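Local structure of PilM (Escherichia coli, 3EOI) at residues A[68-73]-A[113-118]; A[92-97]-A[119-124]. The protein is of unknown function but is probably a plasmid-encoded component of a pilus system. All coordinates share one frame; numbering follows the deposited sequence.

Contact 1: residues A[68-73]-A[113-118]; sequences FVWAKE and AVIPDQ
The loop that leads into the last strand of PilM folds back over one face of the sheet, and residues 113-118 lie there against strand 66-72 in a mainly apolar contact closed by one backbone hydrogen bond. Trp70 carries it. Its CG is wedged between the two backbone bonds of CA (chi1 67°), and the indole lies across Ile115 and Pro116. Ile115 meets the six-membered ring over one face, a CH-pi contact in which CG1 stands 4.1 Å from the ring centroid of Trp70 and CG2 also lies over the indole. Pro116 crosses the indole at about a right angle, its CD reaching within 3.4 Å of Trp70 NE1. Ile115 has CG1 beside its backbone N and an extended tip, so that CD1 continues past the indole to Phe68, where it lies 3.7 Å from CD1 of that ring. One isoleucine branch thus touches two aromatic rings that project from the same side of the strand. An alanine in place of Trp70 would probably loosen the loop, since it removes the ring face that Ile115 packs on and the contact with Pro116 CD. Just past the end of the strand, Glu73 N donates to Gln118 O at 2.9 Å; the bond is nearly straight at the hydrogen (172°), although the donor stands above the carbonyl plane. The backbone turns at Gln118, with a positive phi of 64°, where the loop passes into strand 119-123. The other face of strand 66-72 belongs to helix 10-34, with Val69 and Ala71 packing on Phe21. Along its two edges the strand pairs with 59-63 and 119-123; Trp70 touches Leu61 on the first and Val119 on the second.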
loop_
_atom_site.group_PDB
_atom_site.type_symbol
_atom_site.label_atom_id
_atom_site.label_comp_id
_atom_site.label_asym_id
_atom_site.label_seq_id
_atom_site.Cartn_x
_atom_site.Cartn_y
_atom_site.Cartn_z
ATOM N N PHE A 68 -1.645 -0.246 -7.680
ATOM C CA PHE A 68 -1.796 0.617 -6.508
ATOM C C PHE A 68 -1.880 -0.298 -5.282
ATOM O O PHE A 68 -2.677 -1.290 -5.265
ATOM C CB PHE A 68 -3.135 1.338 -6.557
ATOM C CG PHE A 68 -3.314 2.247 -7.730
ATOM C CD1 PHE A 68 -3.158 3.620 -7.596
ATOM C CD2 PHE A 68 -3.646 1.721 -9.002
ATOM C CE1 PHE A 68 -3.304 4.474 -8.723
ATOM C CE2 PHE A 68 -3.777 2.548 -10.087
ATOM C CZ PHE A 68 -3.616 3.913 -9.959
ATOM N N VAL A 69 -1.124 0.052 -4.248
ATOM C CA VAL A 69 -1.085 -0.719 -3.016
ATOM C C VAL A 69 -1.246 0.309 -1.891
ATOM O O VAL A 69 -0.589 1.365 -1.897
ATOM C CB VAL A 69 0.279 -1.449 -2.824
ATOM C CG1 VAL A 69 0.348 -2.152 -1.478
ATOM C CG2 VAL A 69 0.501 -2.398 -3.974
ATOM N N TRP A 70 -2.135 0.037 -0.961
ATOM C CA TRP A 70 -2.395 1.073 0.040
ATOM C C TRP A 70 -2.788 0.539 1.407
ATOM O O TRP A 70 -3.228 -0.628 1.568
ATOM C CB TRP A 70 -3.492 2.025 -0.461
ATOM C CG TRP A 70 -4.906 1.406 -0.592
ATOM C CD1 TRP A 70 -5.841 1.301 0.381
ATOM C CD2 TRP A 70 -5.469 0.794 -1.761
ATOM N NE1 TRP A 70 -6.979 0.715 -0.113
ATOM C CE2 TRP A 70 -6.764 0.358 -1.425
ATOM C CE3 TRP A 70 -5.004 0.586 -3.063
ATOM C CZ2 TRP A 70 -7.579 -0.266 -2.324
ATOM C CZ3 TRP A 70 -5.852 -0.079 -3.975
ATOM C CH2 TRP A 70 -7.134 -0.495 -3.575
ATOM N N ALA A 71 -2.591 1.429 2.383
ATOM C CA ALA A 71 -3.003 1.125 3.774
ATOM C C ALA A 71 -3.499 2.379 4.462
ATOM O O ALA A 71 -3.097 3.490 4.127
ATOM C CB ALA A 71 -1.860 0.476 4.560
ATOM N N LYS A 72 -4.412 2.199 5.420
ATOM C CA LYS A 72 -4.956 3.315 6.183
ATOM C C LYS A 72 -3.818 4.075 6.868
ATOM O O LYS A 72 -3.022 3.471 7.557
ATOM C CB LYS A 72 -5.932 2.789 7.245
ATOM C CG LYS A 72 -6.474 3.843 8.217
ATOM C CD LYS A 72 -7.871 3.457 8.819
ATOM C CE LYS A 72 -7.781 2.897 10.256
ATOM N NZ LYS A 72 -9.139 2.632 10.893
ATOM N N GLU A 73 -3.803 5.396 6.710
ATOM C CA GLU A 73 -2.724 6.242 7.272
ATOM C C GLU A 73 -2.850 6.328 8.799
ATOM O O GLU A 73 -3.943 6.388 9.335
ATOM C CB GLU A 73 -2.897 7.630 6.694
ATOM C CG GLU A 73 -1.774 8.589 6.819
ATOM C CD GLU A 73 -2.165 9.919 6.170
ATOM O OE1 GLU A 73 -3.408 10.206 6.076
ATOM O OE2 GLU A 73 -1.265 10.680 5.768
ATOM N N ALA A 113 -11.737 5.109 -8.443
ATOM C CA ALA A 113 -12.703 5.572 -7.462
ATOM C C ALA A 113 -12.809 4.647 -6.264
ATOM O O ALA A 113 -13.425 4.998 -5.259
ATOM C CB ALA A 113 -14.084 5.707 -8.098
ATOM N N VAL A 114 -12.252 3.453 -6.356
ATOM C CA VAL A 114 -12.330 2.538 -5.219
ATOM C C VAL A 114 -11.170 2.647 -4.219
ATOM O O VAL A 114 -11.122 1.878 -3.257
ATOM C CB VAL A 114 -12.516 1.086 -5.687
ATOM C CG1 VAL A 114 -13.751 1.023 -6.522
ATOM C CG2 VAL A 114 -11.303 0.625 -6.472
ATOM N N ILE A 115 -10.284 3.617 -4.408
ATOM C CA ILE A 115 -9.263 3.852 -3.396
ATOM C C ILE A 115 -9.756 4.873 -2.371
ATOM O O ILE A 115 -10.166 5.973 -2.740
ATOM C CB ILE A 115 -8.023 4.322 -4.045
ATOM C CG1 ILE A 115 -7.574 3.242 -5.052
ATOM C CG2 ILE A 115 -6.993 4.584 -2.959
ATOM C CD1 ILE A 115 -6.439 3.671 -5.853
ATOM N N PRO A 116 -9.726 4.517 -1.087
ATOM C CA PRO A 116 -10.259 5.457 -0.091
ATOM C C PRO A 116 -9.290 6.609 0.231
ATOM O O PRO A 116 -8.109 6.540 -0.113
ATOM C CB PRO A 116 -10.497 4.573 1.161
ATOM C CG PRO A 116 -9.828 3.231 0.850
ATOM C CD PRO A 116 -9.147 3.307 -0.466
ATOM N N ASP A 117 -9.828 7.658 0.854
ATOM C CA ASP A 117 -9.036 8.766 1.326
ATOM C C ASP A 117 -8.266 8.341 2.571
ATOM O O ASP A 117 -8.583 7.321 3.199
ATOM C CB ASP A 117 -9.951 9.932 1.676
ATOM C CG ASP A 117 -10.479 10.626 0.461
ATOM O OD1 ASP A 117 -9.804 10.555 -0.597
ATOM O OD2 ASP A 117 -11.580 11.229 0.554
ATOM N N GLN A 118 -7.272 9.144 2.932
ATOM C CA GLN A 118 -6.559 8.967 4.202
ATOM C C GLN A 118 -5.827 7.633 4.187
ATOM O O GLN A 118 -5.805 6.867 5.175
ATOM C CB GLN A 118 -7.515 9.060 5.399
ATOM C CG GLN A 118 -8.329 10.373 5.363
ATOM C CD GLN A 118 -8.959 10.750 6.690
ATOM O OE1 GLN A 118 -9.439 9.904 7.448
ATOM N NE2 GLN A 118 -8.959 12.058 6.971
#

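Contact 2: residues A[92-97]-A[119-124]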
loop_
_atom_site.group_PDB
_atom_site.type_symbol
_atom_site.label_atom_id
_atom_site.label_comp_id
_atom_site.label_asym_id
_atom_site.label_seq_id
_atom_site.Cartn_x
_atom_site.Cartn_y
_atom_site.Cartn_z
ATOM N N ALA A 92 3.128 7.918 -1.708
ATOM C CA ALA A 92 2.208 9.066 -1.868
ATOM C C ALA A 92 1.043 8.935 -0.890
ATOM O O ALA A 92 1.039 8.014 -0.050
ATOM C CB ALA A 92 1.673 9.198 -3.353
ATOM N N ARG A 93 0.104 9.887 -0.982
ATOM C CA ARG A 93 -1.040 9.992 -0.082
ATOM C C ARG A 93 -2.317 10.205 -0.871
ATOM O O ARG A 93 -2.264 10.699 -1.978
ATOM C CB ARG A 93 -0.844 11.242 0.860
ATOM C CG ARG A 93 0.098 11.051 2.030
ATOM C CD ARG A 93 0.666 12.389 2.587
ATOM N NE ARG A 93 -0.297 13.485 2.753
ATOM C CZ ARG A 93 0.064 14.764 2.879
ATOM N NH1 ARG A 93 1.351 15.103 2.842
ATOM N NH2 ARG A 93 -0.853 15.704 3.036
ATOM N N VAL A 94 -3.472 9.820 -0.330
ATOM C CA VAL A 94 -4.749 10.164 -0.996
ATOM C C VAL A 94 -5.541 10.929 0.023
ATOM O O VAL A 94 -5.735 10.445 1.145
ATOM C CB VAL A 94 -5.545 8.932 -1.450
ATOM C CG1 VAL A 94 -6.929 9.350 -2.021
ATOM C CG2 VAL A 94 -4.672 8.141 -2.476
ATOM N N GLU A 95 -5.958 12.131 -0.376
ATOM C CA GLU A 95 -6.734 13.032 0.466
ATOM C C GLU A 95 -7.806 13.689 -0.428
ATOM O O GLU A 95 -7.549 14.124 -1.551
ATOM C CB GLU A 95 -5.815 14.088 1.057
ATOM C CG GLU A 95 -6.498 15.093 1.915
ATOM C CD GLU A 95 -5.481 15.975 2.621
ATOM O OE1 GLU A 95 -4.617 15.418 3.340
ATOM O OE2 GLU A 95 -5.542 17.214 2.446
ATOM N N ASN A 96 -9.044 13.691 0.044
ATOM C CA ASN A 96 -10.133 14.247 -0.758
ATOM C C ASN A 96 -10.189 13.797 -2.220
ATOM O O ASN A 96 -10.408 14.591 -3.117
ATOM C CB ASN A 96 -10.184 15.760 -0.566
ATOM C CG ASN A 96 -10.290 16.121 0.913
ATOM O OD1 ASN A 96 -9.392 16.726 1.477
ATOM N ND2 ASN A 96 -11.360 15.664 1.562
ATOM N N GLY A 97 -10.009 12.490 -2.424
ATOM C CA GLY A 97 -10.045 11.881 -3.738
ATOM C C GLY A 97 -8.874 12.193 -4.649
ATOM O O GLY A 97 -8.907 11.811 -5.824
ATOM N N VAL A 119 -5.249 7.327 3.011
ATOM C CA VAL A 119 -4.300 6.207 2.905
ATOM C C VAL A 119 -2.927 6.656 2.475
ATOM O O VAL A 119 -2.772 7.711 1.856
ATOM C CB VAL A 119 -4.814 5.072 1.920
ATOM C CG1 VAL A 119 -6.123 4.483 2.403
ATOM C CG2 VAL A 119 -5.006 5.582 0.522
ATOM N N ILE A 120 -1.928 5.845 2.836
ATOM C CA ILE A 120 -0.644 5.931 2.174
ATOM C C ILE A 120 -0.629 4.937 1.035
ATOM O O ILE A 120 -1.126 3.775 1.194
ATOM C CB ILE A 120 0.497 5.605 3.140
ATOM C CG1 ILE A 120 0.615 6.704 4.225
ATOM C CG2 ILE A 120 1.816 5.455 2.324
ATOM C CD1 ILE A 120 1.555 6.346 5.362
ATOM N N ILE A 121 -0.092 5.372 -0.102
ATOM C CA ILE A 121 -0.231 4.579 -1.316
ATOM C C ILE A 121 1.025 4.498 -2.113
ATOM O O ILE A 121 1.873 5.400 -2.041
ATOM C CB ILE A 121 -1.394 5.128 -2.204
ATOM C CG1 ILE A 121 -1.734 4.168 -3.353
ATOM C CG2 ILE A 121 -1.073 6.550 -2.694
ATOM C CD1 ILE A 121 -3.182 4.339 -3.779
ATOM N N TRP A 122 1.182 3.341 -2.783
ATOM C CA TRP A 122 2.313 3.136 -3.691
ATOM C C TRP A 122 1.724 2.813 -5.042
ATOM O O TRP A 122 0.818 1.946 -5.151
ATOM C CB TRP A 122 3.157 1.976 -3.163
ATOM C CG TRP A 122 4.317 1.499 -4.042
ATOM C CD1 TRP A 122 5.571 2.020 -4.076
ATOM C CD2 TRP A 122 4.354 0.323 -4.877
ATOM N NE1 TRP A 122 6.393 1.263 -4.916
ATOM C CE2 TRP A 122 5.663 0.225 -5.415
ATOM C CE3 TRP A 122 3.378 -0.622 -5.279
ATOM C CZ2 TRP A 122 6.037 -0.789 -6.309
ATOM C CZ3 TRP A 122 3.774 -1.653 -6.147
ATOM C CH2 TRP A 122 5.061 -1.729 -6.635
ATOM N N MET A 123 2.119 3.556 -6.053
ATOM C CA MET A 123 1.584 3.310 -7.385
ATOM C C MET A 123 2.766 3.080 -8.321
ATOM O O MET A 123 3.671 3.923 -8.363
ATOM C CB MET A 123 0.778 4.526 -7.867
ATOM C CG MET A 123 0.096 4.261 -9.261
ATOM S SD MET A 123 -0.606 5.729 -10.141
ATOM C CE MET A 123 1.021 6.409 -10.482
ATOM N N ASN A 124 2.763 1.953 -9.022
ATOM C CA ASN A 124 3.924 1.547 -9.824
ATOM C C ASN A 124 3.506 0.638 -10.994
ATOM O O ASN A 124 2.319 0.529 -11.382
ATOM C CB ASN A 124 4.922 0.802 -8.950
ATOM C CG ASN A 124 6.319 0.656 -9.619
ATOM O OD1 ASN A 124 6.841 1.593 -10.210
ATOM N ND2 ASN A 124 6.890 -0.556 -9.566
ATOM O OXT ASN A 124 4.340 -0.048 -11.575
#
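Three backbone hydrogen bonds join strands 92-95 and 119-123. Ala92 and Ile121 form a hydrogen-bonded pair: Ala92 N reaches Ile121 O at 2.8 Å, almost in line with the carbonyl bond, while Ile121 N returns to Ala92 O at 2.9 Å from above the carbonyl plane. Val94 N gives the third, to Val119 O at 3.1 Å. Between them Arg93 and Ile120 make a non-hydrogen-bonded pair, with Ile120 CA 3.5 Å from Ala92 O in a CA-H...O contact. On the face bearing Ala92, Val94, Val119 and Ile121, methyl groups close the gap. Val94 and Val119 lie side by side, and Val94 CG2 also meets Ile121 CG2 at 3.9 Å; Val119 and Ile121 each have CG2 wedged between the two backbone bonds of CA. The two are neighbouring strands of an antiparallel sheet in which 119-123, last in sequence, is the central strand; their short segments cross at 128°, well short of straight antiparallel. Beyond the methyl groups, Leu99 packs on Ala92 and Ile121, and Leu111 on Val94. On the opposite face helix 77-84 receives Ile120 through Leu77, Met78 and Leu81, while Met78 also touches Arg93.

In the fold
Contacts 1 and 2 have centres about 6 Å apart and run on from each other, since the loop 113-118 passes directly into strand 119-123. That strand has 66-72 on one edge and 92-95 on the other, so the two contacts share one sheet. The switch from loop to strand is held from the side of contact 2: Gln118 N lies 2.7 Å from Val94 O, and Asp117 OD1 lies 2.7 Å from Gly97 N in the turn after strand 92-95, both probable hydrogen bonds. Ala71 O packs 3.2 Å from Val119 CB, and the side chain of Ile121 touches Ile115, which joins the apolar clusters of the two contacts on one face of the sheet.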